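Local coordinates for putative methyl-accepting chemotaxis signal transduction protein (Campylobacter jejuni subsp. jejuni serotype O:2, PDB 4XMR) that probably senses amino acids such as isoleucine through a tandem PAS periplasmic domain and passes the signal across the membrane to steer chemotaxis, at residues D20-T25 against Y236-T241; Q117-T122 against T142-I147; N211-F216 against A229-F234. All blocks are in the same frame, centred on the assembly; numbering follows the deposited sequence. Where two conformers were deposited one is given.

Overall arrangement
The chain begins in the long helix 9-48, whose residues 20-25 meet residues 236-241, on strand 236-243, more than 200 residues later; contact 1 therefore closes the widest loop and encloses the other two. Within that loop, contact 2 comes first, a short closure in the isoleucine-binding PAS domain that lays helix 114-120 on strand 139-149. Contact 3 follows in series in the second PAS domain, fastening the loop after helix 202-211 to strand 224-233. Contacts 1 and 3 touch, joined by the C230-C239 disulfide between neighbouring strands of one sheet, their centres about 8 Å apart. The centres of contacts 1 and 2 are about 29 Å apart, and helix 9-48 runs past both sheets.

Contact 1 (D20-T25 against Y236-T241); sequences DLLKVT and YTACIT
L22 lays its CD1 methyl over the backbone of strand 236-241, 3.7 Å from A238 O, and its CD1 is also 4.0 Å from A238 CB. With CG anti to the backbone N (chi1 180°), the leucine branch leaves the helix in the direction of the strand, while its own CB rests 3.9 Å from I240 CG2. I240 reaches back with both arms: CG2 meets L22, and the CD1 at the end of the other arm abuts L21 CB at 3.7 Å. I240 CG1 is anti to the backbone N (chi1 -168°), and the nearly extended chi2 carries CD1 on to the helix. Helix 9-48 here backs the five-stranded sheet of the second, probably membrane-proximal, PAS domain, and the axes of the two short segments run roughly antiparallel (148°), 8.2 Å apart at closest. A238 and I240 alternate with C239, whose CB points away from the helix and whose SG is bonded to C230. Further along the helix, T25 CG2 approaches A238 CB at 4.3 Å, and its OG1 is hydrogen-bonded to T177 of the adjoining strand. D20, L21 and V24 pack against the other subunit, L21 on D20 of that chain.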
# COMPACT_ATOMS: atom_id res chain seq x y z
N ASP B 20 -1.27 -10.78 -16.33
CA ASP B 20 -1.95 -9.86 -15.42
C ASP B 20 -1.56 -10.11 -13.96
O ASP B 20 -1.32 -9.18 -13.20
CB ASP B 20 -3.47 -9.97 -15.55
CG ASP B 20 -3.99 -9.38 -16.85
OD1 ASP B 20 -3.26 -8.61 -17.51
OD2 ASP B 20 -5.15 -9.68 -17.20
N LEU B 21 -1.51 -11.37 -13.57
CA LEU B 21 -1.15 -11.68 -12.18
C LEU B 21 0.30 -11.36 -11.88
O LEU B 21 0.62 -10.87 -10.79
CB LEU B 21 -1.51 -13.12 -11.82
CG LEU B 21 -2.99 -13.45 -11.95
CD1 LEU B 21 -3.22 -14.84 -11.41
CD2 LEU B 21 -3.88 -12.43 -11.24
N LEU B 22 1.19 -11.62 -12.82
CA LEU B 22 2.58 -11.22 -12.64
C LEU B 22 2.68 -9.71 -12.44
O LEU B 22 3.42 -9.23 -11.56
CB LEU B 22 3.43 -11.68 -13.82
CG LEU B 22 4.91 -11.31 -13.74
CD1 LEU B 22 5.56 -11.87 -12.48
CD2 LEU B 22 5.64 -11.83 -14.98
N LYS B 23 1.91 -8.95 -13.22
CA LYS B 23 1.93 -7.49 -13.11
C LYS B 23 1.41 -7.03 -11.74
O LYS B 23 1.90 -6.03 -11.21
CB LYS B 23 1.16 -6.82 -14.25
CG LYS B 23 1.35 -5.29 -14.27
CD LYS B 23 0.81 -4.63 -15.51
CE LYS B 23 0.99 -3.12 -15.43
NZ LYS B 23 2.41 -2.73 -15.18
N VAL B 24 0.45 -7.74 -11.16
CA VAL B 24 0.01 -7.39 -9.80
C VAL B 24 1.17 -7.51 -8.81
O VAL B 24 1.33 -6.66 -7.92
CB VAL B 24 -1.17 -8.26 -9.34
CG1 VAL B 24 -1.49 -8.02 -7.86
CG2 VAL B 24 -2.40 -7.98 -10.20
N THR B 25 1.98 -8.55 -8.95
CA THR B 25 3.14 -8.70 -8.07
C THR B 25 4.18 -7.61 -8.36
O THR B 25 4.77 -7.06 -7.43
CB THR B 25 3.70 -10.14 -8.12
OG1 THR B 25 2.80 -11.00 -7.41
CG2 THR B 25 5.08 -10.24 -7.48
N TYR B 236 15.02 -6.77 -8.17
CA TYR B 236 14.36 -8.06 -7.98
C TYR B 236 14.00 -8.68 -9.32
O TYR B 236 13.87 -7.99 -10.33
CB TYR B 236 13.03 -7.93 -7.20
CG TYR B 236 13.08 -7.43 -5.78
CD1 TYR B 236 13.55 -8.24 -4.75
CD2 TYR B 236 12.59 -6.18 -5.46
CE1 TYR B 236 13.57 -7.79 -3.44
CE2 TYR B 236 12.60 -5.72 -4.16
CZ TYR B 236 13.09 -6.52 -3.16
OH TYR B 236 13.10 -6.04 -1.88
N THR B 237 13.80 -9.99 -9.29
CA THR B 237 13.15 -10.68 -10.40
C THR B 237 11.83 -11.24 -9.89
O THR B 237 11.81 -12.00 -8.92
CB THR B 237 14.03 -11.82 -10.94
OG1 THR B 237 15.27 -11.27 -11.40
CG2 THR B 237 13.33 -12.53 -12.10
N ALA B 238 10.73 -10.84 -10.53
CA ALA B 238 9.41 -11.36 -10.20
C ALA B 238 9.04 -12.42 -11.22
O ALA B 238 9.20 -12.22 -12.42
CB ALA B 238 8.37 -10.25 -10.19
N CYS B 239 8.51 -13.54 -10.74
CA CYS B 239 8.11 -14.64 -11.62
C CYS B 239 6.71 -15.16 -11.28
O CYS B 239 6.24 -15.01 -10.14
CB CYS B 239 9.06 -15.82 -11.48
SG CYS B 239 10.78 -15.50 -11.92
N ILE B 240 6.08 -15.77 -12.27
CA ILE B 240 4.87 -16.56 -12.07
C ILE B 240 5.07 -17.88 -12.80
O ILE B 240 5.60 -17.92 -13.92
CB ILE B 240 3.61 -15.80 -12.56
CG1 ILE B 240 2.34 -16.49 -12.07
CG2 ILE B 240 3.62 -15.61 -14.09
CD1 ILE B 240 1.10 -15.65 -12.27
N THR B 241 4.70 -18.98 -12.16
CA THR B 241 4.81 -20.27 -12.83
C THR B 241 3.60 -21.13 -12.54
O THR B 241 2.91 -20.94 -11.52
CB THR B 241 6.08 -21.07 -12.43
OG1 THR B 241 5.95 -21.54 -11.08
CG2 THR B 241 7.34 -20.23 -12.57

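Contact 2 (Q117-T122 against T142-I147); sequences QEALKT and TYSKAI
A119 points its CB methyl at strand 142-147, where it lies 3.8 Å from both S144 OG and A146 N. S144 carries OG between its backbone N and carbonyl carbon (chi1 62°), and there the hydroxyl faces the helix and is hydrogen-bonded to W115 O, one turn before A119. A146 answers from the strand: its CB comes to 3.5 Å from A119 O and 4.1 Å from L120 CD2. L120 starts away from the strand, with CG beside the backbone N and anti to the carbonyl carbon (chi1 -64°); the branch at CG brings CD2 back to A146, and the side chain touches I153 and V156 of the next strand. The arrangement packs the short helix 114-120 against the antiparallel, PAS-like sheet of the first PDC sensor domain, of the Cache clan, with the S144 side chain about 9 Å from the bound isoleucine. One water bridges the two backbones, donating to A119 O at 2.8 Å and accepting from A146 N at 2.9 Å. In a salt bridge K121 NZ meets E118 OE2 at 3.2 Å on the syn side, 34° out of the carboxylate plane. K145 NZ forms a salt bridge with E44 of helix 9-48.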
# COMPACT_ATOMS: atom_id res chain seq x y z
N GLN B 117 27.30 5.47 3.48
CA GLN B 117 28.21 5.93 2.44
C GLN B 117 27.52 6.21 1.10
O GLN B 117 27.84 7.19 0.43
CB GLN B 117 29.39 4.97 2.29
CG GLN B 117 30.39 5.11 3.42
CD GLN B 117 31.06 6.47 3.46
OE1 GLN B 117 31.43 7.03 2.42
NE2 GLN B 117 31.22 7.02 4.66
N GLU B 118 26.56 5.38 0.73
CA GLU B 118 25.89 5.58 -0.55
C GLU B 118 25.01 6.82 -0.57
O GLU B 118 24.87 7.48 -1.60
CB GLU B 118 25.10 4.33 -0.96
CG GLU B 118 25.98 3.13 -1.26
CD GLU B 118 26.99 3.42 -2.37
OE1 GLU B 118 26.59 4.02 -3.39
OE2 GLU B 118 28.17 3.05 -2.21
N ALA B 119 24.44 7.17 0.58
CA ALA B 119 23.59 8.35 0.68
C ALA B 119 24.40 9.62 0.44
O ALA B 119 23.88 10.60 -0.08
CB ALA B 119 22.93 8.42 2.04
N LEU B 120 25.68 9.59 0.83
CA LEU B 120 26.56 10.74 0.67
C LEU B 120 27.06 10.88 -0.77
O LEU B 120 27.60 11.93 -1.15
CB LEU B 120 27.76 10.63 1.62
CG LEU B 120 27.43 10.67 3.12
CD1 LEU B 120 28.68 10.42 3.94
CD2 LEU B 120 26.81 12.01 3.49
N LYS B 121 26.88 9.84 -1.57
CA LYS B 121 27.33 9.85 -2.96
C LYS B 121 26.23 10.25 -3.92
O LYS B 121 26.47 10.36 -5.13
CB LYS B 121 27.83 8.46 -3.37
CG LYS B 121 29.04 7.99 -2.62
CD LYS B 121 29.37 6.57 -3.03
CE LYS B 121 30.59 6.06 -2.30
NZ LYS B 121 30.86 4.64 -2.67
N THR B 122 25.03 10.46 -3.40
CA THR B 122 23.88 10.73 -4.26
C THR B 122 22.91 11.74 -3.66
O THR B 122 22.80 11.89 -2.44
CB THR B 122 23.12 9.44 -4.62
OG1 THR B 122 22.07 9.76 -5.54
CG2 THR B 122 22.51 8.80 -3.38
N THR B 142 16.66 -0.81 3.96
CA THR B 142 16.92 0.53 4.46
C THR B 142 16.80 1.57 3.35
O THR B 142 17.34 1.38 2.24
CB THR B 142 18.32 0.63 5.10
OG1 THR B 142 18.37 -0.23 6.24
CG2 THR B 142 18.63 2.05 5.55
N TYR B 143 16.07 2.64 3.64
CA TYR B 143 15.96 3.79 2.77
C TYR B 143 16.77 4.87 3.44
O TYR B 143 16.50 5.21 4.59
CB TYR B 143 14.50 4.20 2.63
CG TYR B 143 13.65 3.07 2.10
CD1 TYR B 143 13.17 2.08 2.95
CD2 TYR B 143 13.37 2.96 0.75
CE1 TYR B 143 12.43 1.02 2.48
CE2 TYR B 143 12.62 1.89 0.26
CZ TYR B 143 12.16 0.93 1.13
OH TYR B 143 11.40 -0.14 0.70
N SER B 144 17.77 5.42 2.76
CA SER B 144 18.59 6.45 3.38
C SER B 144 18.72 7.69 2.51
O SER B 144 18.56 7.64 1.28
CB SER B 144 19.97 5.92 3.77
OG SER B 144 20.69 5.47 2.64
N LYS B 145 18.99 8.82 3.16
CA LYS B 145 19.09 10.08 2.47
C LYS B 145 19.96 11.03 3.26
O LYS B 145 19.76 11.20 4.46
CB LYS B 145 17.70 10.70 2.28
CG LYS B 145 17.72 11.97 1.45
CD LYS B 145 16.53 12.06 0.52
CE LYS B 145 16.90 12.69 -0.81
NZ LYS B 145 17.59 14.00 -0.66
N ALA B 146 20.92 11.64 2.59
CA ALA B 146 21.76 12.63 3.24
C ALA B 146 20.93 13.86 3.50
O ALA B 146 20.19 14.32 2.62
CB ALA B 146 22.96 12.97 2.36
N ILE B 147 21.04 14.40 4.71
CA ILE B 147 20.29 15.58 5.09
C ILE B 147 21.21 16.78 5.09
O ILE B 147 22.24 16.78 5.76
CB ILE B 147 19.70 15.45 6.51
CG1 ILE B 147 18.98 14.11 6.66
CG2 ILE B 147 18.78 16.63 6.83
CD1 ILE B 147 17.87 13.92 5.66
O HOH W 1 21.13 11.12 -0.28

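Contact 3 (N211-F216 against A229-F234); sequences NGDNNF and ACTKVF
N214 N donates to C230 O at 2.8 Å in a nearly straight bond (172° at the hydrogen), the main polar link between segment 211-216 and strand 229-234. The same carbonyl oxygen is approached by D213 CA at 3.3 Å in a CA-H...O contact. A weak bond adds to them, K232 N to D213 OD1 at 3.4 Å. CG of D213 sits beside its backbone N (chi1 -67°), and its carboxylate reaches over T231, the two side chains crossing at about a right angle. D213 OD1 is also hydrogen-bonded to Y208 of the preceding helix, a second partner for the same oxygen.

One water joins the two backbones: it accepts from C230 N at 2.9 Å and lies within donating distance of G212 O and N215 O, too many acceptors for its two protons once its other neighbours count. N215 ND2 reaches back to the last residue of the helix, donating to N211 O at 2.7 Å.

The apolar part is a CH-pi contact. A229 CB stands over one face of the F216 ring, 3.8 Å from the centroid and offset toward the rim, nearest CD1 and CE1; L15 and T19 of helix 9-48 touch this ring.

G212, the first residue to leave helix 202-211, has positive phi and opens a type II beta turn to N215, the helix-to-strand connection into strand 217-221, outermost in the second PAS sheet within this chain.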
# COMPACT_ATOMS: atom_id res chain seq x y z
N ASN B 211 14.96 -16.11 -22.10
CA ASN B 211 13.70 -15.59 -22.65
C ASN B 211 13.39 -14.11 -22.49
O ASN B 211 12.64 -13.55 -23.29
CB ASN B 211 12.52 -16.41 -22.12
CG ASN B 211 12.40 -17.74 -22.82
OD1 ASN B 211 11.76 -17.85 -23.86
ND2 ASN B 211 13.04 -18.76 -22.26
N GLY B 212 13.93 -13.47 -21.46
CA GLY B 212 13.63 -12.07 -21.24
C GLY B 212 12.28 -11.77 -20.63
O GLY B 212 11.44 -12.66 -20.44
N ASP B 213 12.05 -10.49 -20.33
CA ASP B 213 10.92 -10.07 -19.50
C ASP B 213 9.54 -10.34 -20.10
O ASP B 213 9.26 -9.98 -21.25
CB ASP B 213 11.03 -8.59 -19.12
CG ASP B 213 12.20 -8.30 -18.18
OD1 ASP B 213 12.86 -9.24 -17.72
OD2 ASP B 213 12.44 -7.10 -17.91
N ASN B 214 8.70 -10.98 -19.30
CA ASN B 214 7.30 -11.28 -19.62
C ASN B 214 7.05 -12.29 -20.72
O ASN B 214 5.91 -12.53 -21.10
CB ASN B 214 6.50 -10.00 -19.88
CG ASN B 214 5.98 -9.40 -18.61
OD1 ASN B 214 5.08 -9.96 -17.98
ND2 ASN B 214 6.55 -8.28 -18.22
N ASN B 215 8.13 -12.90 -21.22
CA ASN B 215 8.02 -13.90 -22.27
C ASN B 215 7.88 -15.28 -21.64
O ASN B 215 8.72 -15.70 -20.85
CB ASN B 215 9.23 -13.84 -23.19
CG ASN B 215 9.36 -12.50 -23.88
OD1 ASN B 215 8.37 -11.95 -24.37
ND2 ASN B 215 10.58 -11.98 -23.94
N PHE B 216 6.82 -15.99 -21.98
CA PHE B 216 6.59 -17.30 -21.38
C PHE B 216 7.54 -18.36 -21.89
O PHE B 216 7.88 -18.41 -23.09
CB PHE B 216 5.15 -17.75 -21.57
CG PHE B 216 4.20 -16.99 -20.72
CD1 PHE B 216 3.90 -17.42 -19.43
CD2 PHE B 216 3.65 -15.81 -21.18
CE1 PHE B 216 3.03 -16.70 -18.64
CE2 PHE B 216 2.79 -15.08 -20.39
CZ PHE B 216 2.48 -15.52 -19.12
N ALA B 229 6.92 -17.15 -16.49
CA ALA B 229 7.39 -15.89 -17.05
C ALA B 229 7.95 -15.08 -15.89
O ALA B 229 7.44 -15.16 -14.76
CB ALA B 229 6.25 -15.13 -17.72
N CYS B 230 9.00 -14.32 -16.16
CA CYS B 230 9.57 -13.46 -15.14
C CYS B 230 9.83 -12.07 -15.70
O CYS B 230 9.87 -11.87 -16.93
CB CYS B 230 10.90 -14.01 -14.61
SG CYS B 230 10.89 -15.69 -13.97
N THR B 231 10.02 -11.11 -14.80
CA THR B 231 10.38 -9.77 -15.22
C THR B 231 11.22 -9.10 -14.14
O THR B 231 11.09 -9.39 -12.95
CB THR B 231 9.13 -8.91 -15.51
OG1 THR B 231 9.54 -7.67 -16.10
CG2 THR B 231 8.32 -8.64 -14.24
N LYS B 232 12.08 -8.18 -14.56
CA LYS B 232 12.86 -7.41 -13.61
C LYS B 232 11.99 -6.34 -12.99
O LYS B 232 11.22 -5.66 -13.68
CB LYS B 232 14.07 -6.77 -14.29
CG LYS B 232 15.10 -7.77 -14.79
CD LYS B 232 15.56 -8.71 -13.68
CE LYS B 232 16.28 -7.97 -12.57
NZ LYS B 232 16.81 -8.90 -11.54
N VAL B 233 12.10 -6.19 -11.68
CA VAL B 233 11.43 -5.10 -10.97
C VAL B 233 12.48 -4.50 -10.04
O VAL B 233 12.79 -5.08 -8.99
CB VAL B 233 10.20 -5.56 -10.16
CG1 VAL B 233 9.42 -4.33 -9.66
CG2 VAL B 233 9.30 -6.47 -10.99
N PHE B 234 13.04 -3.36 -10.44
CA PHE B 234 14.26 -2.84 -9.83
C PHE B 234 15.32 -3.95 -9.76
O PHE B 234 15.62 -4.58 -10.78
CB PHE B 234 13.93 -2.14 -8.51
CG PHE B 234 12.98 -0.99 -8.69
CD1 PHE B 234 13.44 0.23 -9.17
CD2 PHE B 234 11.63 -1.14 -8.47
CE1 PHE B 234 12.58 1.28 -9.38
CE2 PHE B 234 10.75 -0.08 -8.67
CZ PHE B 234 11.23 1.13 -9.13
O HOH W 2 10.08 -14.45 -18.87